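Local structure of sulfotransferase (Alicyclobacillus acidocaldarius subsp. acidocaldarius, 3RNL) at residues D71-M74 with R75-G79; T99-R102 with M103-Y107; R122-S125 with A126-H129; T137-F140 with R141-L144. The protein probably transfers sulfuryl groups to acceptor molecules, as expected of a sulfotransferase with a P-loop-type alpha/beta fold, and carries bound magnesium in the crystal. All coordinates share one frame; numbering follows the deposited sequence. Where two conformers were deposited one is given.

Interaction 1: D71-M74 with R75-G79; sequences DAYM and RLFDG
The Tyr-73 ring receives the edge of Phe-77 over one face in a T-shaped stack, centroids 5.4 Å apart and planes at 75°, with Phe-77 CE2 3.7 Å from Tyr-73 CE2. Near the plane of the Phe-77 ring, at its edge, lies the carbonyl oxygen of Met-74, a selenomethionine. The Arg-75 guanidinium lays one face over the backbone of the preceding turn, its NH2 3.5 Å from Ala-72 CA; a small alanine suits a place where a flat group must lie close. These side chains sit where helix 70-75 runs out: Arg-75 N still bonds to Asp-71 O at 3.1 Å, whereas Leu-76 N turns to Tyr-73 O and Phe-77 N to Met-74 O, and a type I turn from Arg-75 to Asp-78 leads on. Tyr-73 has CG anti to its amide nitrogen (chi1 -178°), which carries the ring to Leu-76 CD1, 3.8 Å from CD1 of the tyrosine, and its hydroxyl to Glu-88 on strand 85-89. With an alanine here, Phe-77 would probably lose the face its edge abuts, and Glu-88 its hydroxyl partner. Phe-77 packs on Val-86 of that strand, while Phe-44 stacks on the tyrosine.

Interaction 2: T99-R102 with M103-Y107; sequences TAQR and MYDAY
Helix 99-106 of the alpha/beta fold is held here by successive i to i+4 backbone bonds, and one of its turns carries a side-chain bridge of the same spacing, from Gln-101 to Asp-105. Gln-101 NE2 donates to Asp-105 OD1 at 3.0 Å, with an N-H...O angle of 144°. The acceptor lies close to the amide plane, but the nitrogen comes from above the carboxylate plane, the two groups being turned 45° apart. Gln-101 reaches this position because CG stands anti to its main-chain nitrogen (chi1 -174°) and the bend at chi2 turns the amide forward along the helix to Asp-105. A polar pair suits this solvent-facing side. On the buried side Thr-99 and Met-103, a selenomethionine, lie alongside each other, CG2 of the threonine 4.0 Å from CE of Met-103 in one of its two conformers. The long apolar chain fills the interior while Thr-99 OG1 bonds to Tyr-96 O and Ser-46 OG. Arg-102 reaches the loop between strand 34-35 and helix 60-64, in a salt bridge with Asp-49. On the buried side, Met-103 packs on Phe-12 of strand 11-13, and Thr-99, Ala-100 and Met-103 meet Tyr-174 of helix 167-178.

Interaction 3: R122-S125 with A126-H129; sequences RAFS and AYMH
Four consecutive i to i+4 bonds, from Ala-126 N to Arg-122 O through His-129 N to Ser-125 O, all between 2.9 and 3.0 Å, keep residues 122-129 in regular alpha helix. Met-128, a selenomethionine modelled in two conformers, bends back in one of them over the Phe-124 ring, a fit that is provisional to that extent. In this conformer CG stands over one face, 4.3 Å from the ring centroid and 21° off the normal, a CH-pi contact. The selenium lies obliquely at 4.5 Å from the same centroid as a Met-aromatic contact, and the bend at chi3 (-78°) returns the methyl CE to within 3.6 Å of Phe-124 CD2. The unbranched, flexible methionine chain, selenium standing in for sulfur, can follow the ring's outline. Tyr-127 meets Phe-124 differently: the planes are 27° apart but slid past one another, so contact comes down to Phe-124 CE1 and Tyr-127 CD2 at 3.9 Å. Replacing Phe-124 with an alanine would probably open a gap beside Met-128 and leave its chain free to turn. The polar ends look elsewhere: Arg-122 bonds to the carbonyls of Ala-17 and Tyr-161, Tyr-127 OH to Leu-138 O, and His-129 ND1 to Lys-18. Helix 119-132, which follows strand 111-116, turns its Phe-124 and Tyr-127 rings toward Phe-140 of helix 140-145, while Met-271 before helix 273-294 also packs on Phe-124.

Interaction 4: T137-F140 with R141-L144; sequences TLSF and RESL
Hydrogen bonding between Ser-139 and Glu-142 makes a capping box at the start of helix 140-145. Ser-139 OG accepts from Glu-142 N at 3.1 Å, supplying an acceptor to an amide that has no preceding turn to bond to. In return, in one of the two conformers of the glutamate, Glu-142 OE1 accepts from Ser-139 N at 3.2 Å and from Ser-139 OG at 3.0 Å, both on the anti side of the carboxylate and somewhat out of its plane. Two donors thus grip one oxygen and help fix the carboxylate's rotation. The serine hydroxyl is placed for both tasks by chi1 of 68°, which sets OG between the main-chain nitrogen and carbonyl carbon. A short hydroxyl suits the N-cap, and a glutamate three residues on has the reach to return to its amide; its negative charge would also probably be favoured by the positive end of the helix dipole. Backbone bonds then take over, Ser-143 N to Ser-139 O at 2.9 Å and Leu-144 N to Phe-140 O at 2.8 Å.

Apolar contacts flank the cap. Leu-144 CD1 sits over a face of the Phe-140 ring, 3.8 Å from its centroid and 22° off the normal, a CH-pi contact between a methyl of the leucine's forked end and the ring face. Leu-138 CB lies 3.9 Å from Glu-142 CB, its side chain crossing that of the glutamate at about a right angle.

Among longer-range partners, Arg-141 forms a salt bridge with Asp-274 of helix 273-294, and Leu-275 of that helix packs against both Phe-140 and Leu-144.

How the interactions relate
All four are local contacts within or at the ends of helices, but they divide into two regions on opposite sides of the chain's centre. Interactions 3 and 4 are neighbours, centres about 11 Å apart: Tyr-127 OH probably bonds to Leu-138 O at 2.6 Å, and Phe-124 CD1 meets Phe-140 CD2 at 3.7 Å, joining helices 119-132 and 140-145. Interactions 1 and 2 touch through Met-74 SE and Tyr-107 OH. Each contact is partly buried. Interaction 3 is the one without exposed residues and relies on aromatic and methionine (here selenomethionine) packing, whereas interactions 2 and 4 add polar side-chain bonds at exposed positions, and interaction 1 combines a buried ring pair with a surface arginine.

Interaction 1: D71-M74 with R75-G79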
loop_
_atom_site.group_PDB
_atom_site.type_symbol
_atom_site.label_atom_id
_atom_site.label_comp_id
_atom_site.label_asym_id
_atom_site.label_seq_id
_atom_site.Cartn_x
_atom_site.Cartn_y
_atom_site.Cartn_z
ATOM N N ASP A 71 -4.494 21.899 6.174
ATOM C CA ASP A 71 -3.726 22.416 7.302
ATOM C C ASP A 71 -3.400 21.297 8.295
ATOM O O ASP A 71 -2.274 21.207 8.791
ATOM C CB ASP A 71 -4.480 23.540 8.021
ATOM C CG ASP A 71 -4.608 24.801 7.172
ATOM O OD1 ASP A 71 -3.802 24.978 6.233
ATOM O OD2 ASP A 71 -5.511 25.621 7.452
ATOM N N ALA A 72 -4.388 20.449 8.575
ATOM C CA ALA A 72 -4.189 19.325 9.488
ATOM C C ALA A 72 -3.180 18.358 8.880
ATOM O O ALA A 72 -2.331 17.788 9.577
ATOM C CB ALA A 72 -5.499 18.618 9.761
ATOM N N TYR A 73 -3.257 18.176 7.570
ATOM C CA TYR A 73 -2.296 17.284 6.927
ATOM C C TYR A 73 -0.874 17.819 7.086
ATOM O O TYR A 73 0.052 17.077 7.436
ATOM C CB TYR A 73 -2.639 17.071 5.442
ATOM C CG TYR A 73 -1.694 16.110 4.770
ATOM C CD1 TYR A 73 -1.756 14.749 5.034
ATOM C CD2 TYR A 73 -0.723 16.569 3.890
ATOM C CE1 TYR A 73 -0.865 13.861 4.426
ATOM C CE2 TYR A 73 0.157 15.693 3.280
ATOM C CZ TYR A 73 0.080 14.347 3.552
ATOM O OH TYR A 73 0.968 13.480 2.949
HETATM N N MSE A 74 -0.690 19.113 6.836
HETATM C CA MSE A 74 0.649 19.688 6.937
HETATM C C MSE A 74 1.197 19.584 8.363
HETATM O O MSE A 74 2.405 19.433 8.552
HETATM C CB MSE A 74 0.667 21.133 6.432
HETATM C CG MSE A 74 0.339 21.240 4.936
HETATM SE SE MSE A 74 1.540 20.130 3.845
HETATM C CE MSE A 74 3.179 20.811 4.582
ATOM N N ARG A 75 0.314 19.642 9.361
ATOM C CA ARG A 75 0.750 19.537 10.758
ATOM C C ARG A 75 1.309 18.156 11.118
ATOM O O ARG A 75 1.978 18.009 12.140
ATOM C CB ARG A 75 -0.352 19.959 11.745
ATOM C CG ARG A 75 -0.610 21.472 11.764
ATOM C CD ARG A 75 -1.517 21.898 12.934
ATOM N NE ARG A 75 -2.779 21.159 12.966
ATOM C CZ ARG A 75 -3.917 21.568 12.406
ATOM N NH1 ARG A 75 -3.970 22.726 11.756
ATOM N NH2 ARG A 75 -5.011 20.814 12.501
ATOM N N LEU A 76 1.054 17.151 10.285
ATOM C CA LEU A 76 1.636 15.824 10.525
ATOM C C LEU A 76 3.155 15.888 10.523
ATOM O O LEU A 76 3.828 15.012 11.069
ATOM C CB LEU A 76 1.209 14.844 9.437
ATOM C CG LEU A 76 -0.265 14.469 9.457
ATOM C CD1 LEU A 76 -0.526 13.389 8.395
ATOM C CD2 LEU A 76 -0.682 13.986 10.857
ATOM N N PHE A 77 3.686 16.895 9.840
ATOM C CA PHE A 77 5.128 16.995 9.637
ATOM C C PHE A 77 5.827 17.906 10.636
ATOM O O PHE A 77 7.017 18.194 10.502
ATOM C CB PHE A 77 5.420 17.316 8.171
ATOM C CG PHE A 77 4.730 16.361 7.243
ATOM C CD1 PHE A 77 5.246 15.085 7.037
ATOM C CD2 PHE A 77 3.508 16.687 6.674
ATOM C CE1 PHE A 77 4.587 14.173 6.237
ATOM C CE2 PHE A 77 2.844 15.779 5.863
ATOM C CZ PHE A 77 3.384 14.516 5.645
ATOM N N ASP A 78 5.072 18.386 11.619
ATOM C CA ASP A 78 5.643 19.295 12.618
ATOM C C ASP A 78 6.870 18.716 13.339
ATOM O O ASP A 78 7.728 19.462 13.801
ATOM C CB ASP A 78 4.580 19.717 13.640
ATOM C CG ASP A 78 3.627 20.772 13.092
ATOM O OD1 ASP A 78 3.906 21.339 12.009
ATOM O OD2 ASP A 78 2.601 21.044 13.751
ATOM N N GLY A 79 6.950 17.391 13.428
ATOM C CA GLY A 79 8.043 16.745 14.136
ATOM C C GLY A 79 9.338 16.588 13.355
ATOM O O GLY A 79 10.350 16.150 13.910
#

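Interaction 2: T99-R102 with M103-Y107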
loop_
_atom_site.group_PDB
_atom_site.type_symbol
_atom_site.label_atom_id
_atom_site.label_comp_id
_atom_site.label_asym_id
_atom_site.label_seq_id
_atom_site.Cartn_x
_atom_site.Cartn_y
_atom_site.Cartn_z
ATOM N N THR A 99 -5.256 9.481 -7.072
ATOM C CA THR A 99 -4.297 9.835 -6.029
ATOM C C THR A 99 -2.960 10.324 -6.581
ATOM O O THR A 99 -2.450 11.371 -6.156
ATOM C CB THR A 99 -4.064 8.639 -5.073
ATOM O OG1 THR A 99 -5.338 8.165 -4.598
ATOM C CG2 THR A 99 -3.208 9.061 -3.876
ATOM N N ALA A 100 -2.391 9.564 -7.515
ATOM C CA ALA A 100 -1.072 9.893 -8.045
ATOM C C ALA A 100 -1.060 11.315 -8.595
ATOM O O ALA A 100 -0.137 12.072 -8.322
ATOM C CB ALA A 100 -0.661 8.902 -9.148
ATOM N N GLN A 101 -2.076 11.665 -9.376
ATOM C CA GLN A 101 -2.105 12.993 -10.001
ATOM C C GLN A 101 -2.251 14.122 -8.966
ATOM O O GLN A 101 -1.643 15.194 -9.103
ATOM C CB GLN A 101 -3.191 13.079 -11.092
ATOM C CG GLN A 101 -3.152 14.422 -11.869
ATOM C CD GLN A 101 -1.890 14.564 -12.715
ATOM O OE1 GLN A 101 -1.621 13.741 -13.583
ATOM N NE2 GLN A 101 -1.106 15.611 -12.456
ATOM N N ARG A 102 -3.041 13.900 -7.912
ATOM C CA ARG A 102 -3.150 14.917 -6.851
ATOM C C ARG A 102 -1.831 15.111 -6.120
ATOM O O ARG A 102 -1.453 16.244 -5.771
ATOM C CB ARG A 102 -4.221 14.548 -5.813
ATOM C CG ARG A 102 -5.605 14.484 -6.384
ATOM C CD ARG A 102 -6.695 14.139 -5.330
ATOM N NE ARG A 102 -7.854 13.738 -6.102
ATOM C CZ ARG A 102 -8.278 12.484 -6.232
ATOM N NH1 ARG A 102 -7.713 11.490 -5.534
ATOM N NH2 ARG A 102 -9.314 12.242 -7.020
HETATM N N MSE A 103 -1.135 14.011 -5.843
HETATM C CA MSE A 103 0.187 14.101 -5.215
HETATM C C MSE A 103 1.144 14.862 -6.103
HETATM O O MSE A 103 1.903 15.711 -5.639
HETATM C CB MSE A 103 0.779 12.714 -4.976
HETATM C CG MSE A 103 0.128 11.926 -3.872
HETATM SE SE MSE A 103 0.842 10.097 -3.940
HETATM C CE MSE A 103 0.322 9.535 -2.159
ATOM N N TYR A 104 1.134 14.527 -7.387
ATOM C CA TYR A 104 2.046 15.170 -8.325
ATOM C C TYR A 104 1.781 16.667 -8.436
ATOM O O TYR A 104 2.706 17.504 -8.573
ATOM C CB TYR A 104 1.905 14.502 -9.704
ATOM C CG TYR A 104 2.872 15.060 -10.723
ATOM C CD1 TYR A 104 4.136 14.502 -10.887
ATOM C CD2 TYR A 104 2.519 16.160 -11.512
ATOM C CE1 TYR A 104 5.025 15.019 -11.808
ATOM C CE2 TYR A 104 3.397 16.675 -12.429
ATOM C CZ TYR A 104 4.651 16.104 -12.569
ATOM O OH TYR A 104 5.529 16.602 -13.501
ATOM N N ASP A 105 0.507 17.020 -8.406
ATOM C CA ASP A 105 0.160 18.422 -8.507
ATOM C C ASP A 105 0.692 19.202 -7.306
ATOM O O ASP A 105 1.003 20.389 -7.422
ATOM C CB ASP A 105 -1.355 18.599 -8.658
ATOM C CG ASP A 105 -1.841 18.277 -10.071
ATOM O OD1 ASP A 105 -1.010 18.218 -11.003
ATOM O OD2 ASP A 105 -3.065 18.090 -10.262
ATOM N N ALA A 106 0.748 18.550 -6.145
ATOM C CA ALA A 106 1.346 19.163 -4.951
ATOM C C ALA A 106 2.882 19.048 -4.877
ATOM O O ALA A 106 3.572 20.009 -4.524
ATOM C CB ALA A 106 0.700 18.580 -3.682
ATOM N N TYR A 107 3.398 17.861 -5.206
ATOM C CA TYR A 107 4.821 17.532 -5.018
ATOM C C TYR A 107 5.360 16.772 -6.223
ATOM O O TYR A 107 5.503 15.560 -6.181
ATOM C CB TYR A 107 4.997 16.673 -3.763
ATOM C CG TYR A 107 4.478 17.363 -2.532
ATOM C CD1 TYR A 107 5.061 18.537 -2.080
ATOM C CD2 TYR A 107 3.385 16.856 -1.835
ATOM C CE1 TYR A 107 4.578 19.191 -0.949
ATOM C CE2 TYR A 107 2.903 17.505 -0.692
ATOM C CZ TYR A 107 3.495 18.663 -0.265
ATOM O OH TYR A 107 3.008 19.305 0.853
#

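Interaction 3: R122-S125 with A126-H129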
loop_
_atom_site.group_PDB
_atom_site.type_symbol
_atom_site.label_atom_id
_atom_site.label_comp_id
_atom_site.label_asym_id
_atom_site.label_seq_id
_atom_site.Cartn_x
_atom_site.Cartn_y
_atom_site.Cartn_z
ATOM N N ARG A 122 -2.405 -11.913 -0.506
ATOM C CA ARG A 122 -2.841 -10.601 -0.010
ATOM C C ARG A 122 -4.327 -10.640 0.345
ATOM O O ARG A 122 -4.752 -10.106 1.382
ATOM C CB ARG A 122 -2.614 -9.512 -1.069
ATOM C CG ARG A 122 -2.770 -8.077 -0.519
ATOM C CD ARG A 122 -3.324 -7.117 -1.570
ATOM N NE ARG A 122 -4.740 -7.411 -1.800
ATOM C CZ ARG A 122 -5.719 -7.019 -0.987
ATOM N NH1 ARG A 122 -5.436 -6.302 0.107
ATOM N NH2 ARG A 122 -6.979 -7.352 -1.257
ATOM N N ALA A 123 -5.125 -11.256 -0.522
ATOM C CA ALA A 123 -6.564 -11.354 -0.265
ATOM C C ALA A 123 -6.809 -12.100 1.041
ATOM O O ALA A 123 -7.625 -11.691 1.869
ATOM C CB ALA A 123 -7.273 -12.064 -1.432
ATOM N N PHE A 124 -6.104 -13.209 1.232
ATOM C CA PHE A 124 -6.326 -14.004 2.436
ATOM C C PHE A 124 -5.877 -13.234 3.678
ATOM O O PHE A 124 -6.494 -13.349 4.744
ATOM C CB PHE A 124 -5.602 -15.348 2.341
ATOM C CG PHE A 124 -6.091 -16.362 3.336
ATOM C CD1 PHE A 124 -7.419 -16.770 3.326
ATOM C CD2 PHE A 124 -5.227 -16.923 4.253
ATOM C CE1 PHE A 124 -7.874 -17.713 4.237
ATOM C CE2 PHE A 124 -5.672 -17.872 5.161
ATOM C CZ PHE A 124 -6.994 -18.258 5.158
ATOM N N SER A 125 -4.805 -12.458 3.540
ATOM C CA SER A 125 -4.334 -11.629 4.644
ATOM C C SER A 125 -5.375 -10.581 5.058
ATOM O O SER A 125 -5.574 -10.324 6.250
ATOM C CB SER A 125 -3.017 -10.939 4.278
ATOM O OG SER A 125 -2.547 -10.181 5.369
ATOM N N ALA A 126 -6.025 -9.965 4.076
ATOM C CA ALA A 126 -7.080 -8.993 4.365
ATOM C C ALA A 126 -8.236 -9.681 5.091
ATOM O O ALA A 126 -8.772 -9.153 6.065
ATOM C CB ALA A 126 -7.574 -8.335 3.094
ATOM N N TYR A 127 -8.598 -10.868 4.616
ATOM C CA TYR A 127 -9.647 -11.658 5.254
ATOM C C TYR A 127 -9.301 -11.935 6.722
ATOM O O TYR A 127 -10.116 -11.691 7.619
ATOM C CB TYR A 127 -9.852 -12.980 4.506
ATOM C CG TYR A 127 -10.755 -13.938 5.255
ATOM C CD1 TYR A 127 -12.117 -13.696 5.357
ATOM C CD2 TYR A 127 -10.240 -15.072 5.862
ATOM C CE1 TYR A 127 -12.957 -14.577 6.059
ATOM C CE2 TYR A 127 -11.062 -15.951 6.564
ATOM C CZ TYR A 127 -12.415 -15.696 6.654
ATOM O OH TYR A 127 -13.230 -16.566 7.356
HETATM N N MSE A 128 -8.096 -12.448 6.959
HETATM C CA MSE A 128 -7.666 -12.769 8.321
HETATM C C MSE A 128 -7.704 -11.542 9.224
HETATM O O MSE A 128 -8.050 -11.639 10.406
HETATM C CB MSE A 128 -6.269 -13.396 8.322
HETATM C CG MSE A 128 -6.243 -14.777 7.691
HETATM SE SE MSE A 128 -4.545 -15.713 7.964
HETATM C CE MSE A 128 -3.485 -14.800 6.602
ATOM N N HIS A 129 -7.346 -10.394 8.662
ATOM C CA HIS A 129 -7.369 -9.122 9.395
ATOM C C HIS A 129 -8.802 -8.794 9.818
ATOM O O HIS A 129 -9.054 -8.468 10.983
ATOM C CB HIS A 129 -6.792 -8.016 8.505
ATOM C CG HIS A 129 -6.836 -6.640 9.105
ATOM N ND1 HIS A 129 -5.846 -5.705 8.882
ATOM C CD2 HIS A 129 -7.766 -6.021 9.872
ATOM C CE1 HIS A 129 -6.149 -4.582 9.510
ATOM N NE2 HIS A 129 -7.311 -4.745 10.116
#

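Interaction 4: T137-F140 with R141-L144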
loop_
_atom_site.group_PDB
_atom_site.type_symbol
_atom_site.label_atom_id
_atom_site.label_comp_id
_atom_site.label_asym_id
_atom_site.label_seq_id
_atom_site.Cartn_x
_atom_site.Cartn_y
_atom_site.Cartn_z
ATOM N N THR A 137 -17.479 -12.481 10.140
ATOM C CA THR A 137 -17.676 -13.810 10.709
ATOM C C THR A 137 -17.831 -14.955 9.697
ATOM O O THR A 137 -17.868 -16.119 10.081
ATOM C CB THR A 137 -18.916 -13.817 11.611
ATOM O OG1 THR A 137 -20.043 -13.372 10.846
ATOM C CG2 THR A 137 -18.709 -12.883 12.797
ATOM N N LEU A 138 -17.922 -14.612 8.418
ATOM C CA LEU A 138 -18.118 -15.601 7.350
ATOM C C LEU A 138 -16.825 -16.329 7.010
ATOM O O LEU A 138 -15.739 -15.855 7.328
ATOM C CB LEU A 138 -18.693 -14.954 6.085
ATOM C CG LEU A 138 -20.053 -14.260 6.230
ATOM C CD1 LEU A 138 -20.362 -13.459 4.972
ATOM C CD2 LEU A 138 -21.148 -15.262 6.517
ATOM N N SER A 139 -16.952 -17.472 6.345
ATOM C CA SER A 139 -15.793 -18.143 5.777
ATOM C C SER A 139 -15.190 -17.269 4.676
ATOM O O SER A 139 -15.842 -16.364 4.157
ATOM C CB SER A 139 -16.199 -19.481 5.170
ATOM O OG SER A 139 -17.019 -19.281 4.024
ATOM N N PHE A 140 -13.928 -17.515 4.352
ATOM C CA PHE A 140 -13.275 -16.766 3.280
ATOM C C PHE A 140 -14.040 -16.992 1.980
ATOM O O PHE A 140 -14.219 -16.072 1.181
ATOM C CB PHE A 140 -11.822 -17.232 3.152
ATOM C CG PHE A 140 -11.039 -16.540 2.060
ATOM C CD1 PHE A 140 -10.967 -15.157 2.001
ATOM C CD2 PHE A 140 -10.362 -17.288 1.108
ATOM C CE1 PHE A 140 -10.220 -14.518 0.989
ATOM C CE2 PHE A 140 -9.624 -16.659 0.101
ATOM C CZ PHE A 140 -9.546 -15.280 0.056
ATOM N N ARG A 141 -14.510 -18.221 1.769
ATOM C CA ARG A 141 -15.233 -18.531 0.538
ATOM C C ARG A 141 -16.469 -17.638 0.382
ATOM O O ARG A 141 -16.716 -17.079 -0.696
ATOM C CB ARG A 141 -15.645 -20.008 0.508
ATOM C CG ARG A 141 -16.161 -20.446 -0.841
ATOM C CD ARG A 141 -16.670 -21.883 -0.797
ATOM N NE ARG A 141 -15.654 -22.899 -0.490
ATOM C CZ ARG A 141 -14.753 -23.351 -1.360
ATOM N NH1 ARG A 141 -14.699 -22.841 -2.586
ATOM N NH2 ARG A 141 -13.895 -24.306 -1.006
ATOM N N GLU A 142 -17.238 -17.519 1.461
ATOM C CA GLU A 142 -18.429 -16.669 1.484
ATOM C C GLU A 142 -18.077 -15.192 1.395
ATOM O O GLU A 142 -18.777 -14.414 0.748
ATOM C CB GLU A 142 -19.227 -16.905 2.770
ATOM C CG GLU A 142 -19.841 -18.289 2.891
ATOM C CD GLU A 142 -20.480 -18.512 4.253
ATOM O OE1 GLU A 142 -19.737 -18.658 5.251
ATOM O OE2 GLU A 142 -21.726 -18.524 4.324
ATOM N N SER A 143 -16.996 -14.809 2.064
ATOM C CA SER A 143 -16.555 -13.406 2.086
ATOM C C SER A 143 -16.146 -12.959 0.674
ATOM O O SER A 143 -16.466 -11.849 0.242
ATOM C CB SER A 143 -15.409 -13.225 3.096
ATOM O OG SER A 143 -15.241 -11.856 3.483
ATOM N N LEU A 144 -15.458 -13.837 -0.053
ATOM C CA LEU A 144 -15.074 -13.552 -1.433
ATOM C C LEU A 144 -16.302 -13.300 -2.294
ATOM O O LEU A 144 -16.311 -12.405 -3.146
ATOM C CB LEU A 144 -14.310 -14.737 -2.034
ATOM C CG LEU A 144 -12.816 -14.831 -1.748
ATOM C CD1 LEU A 144 -12.315 -16.220 -2.150
ATOM C CD2 LEU A 144 -12.047 -13.730 -2.500
#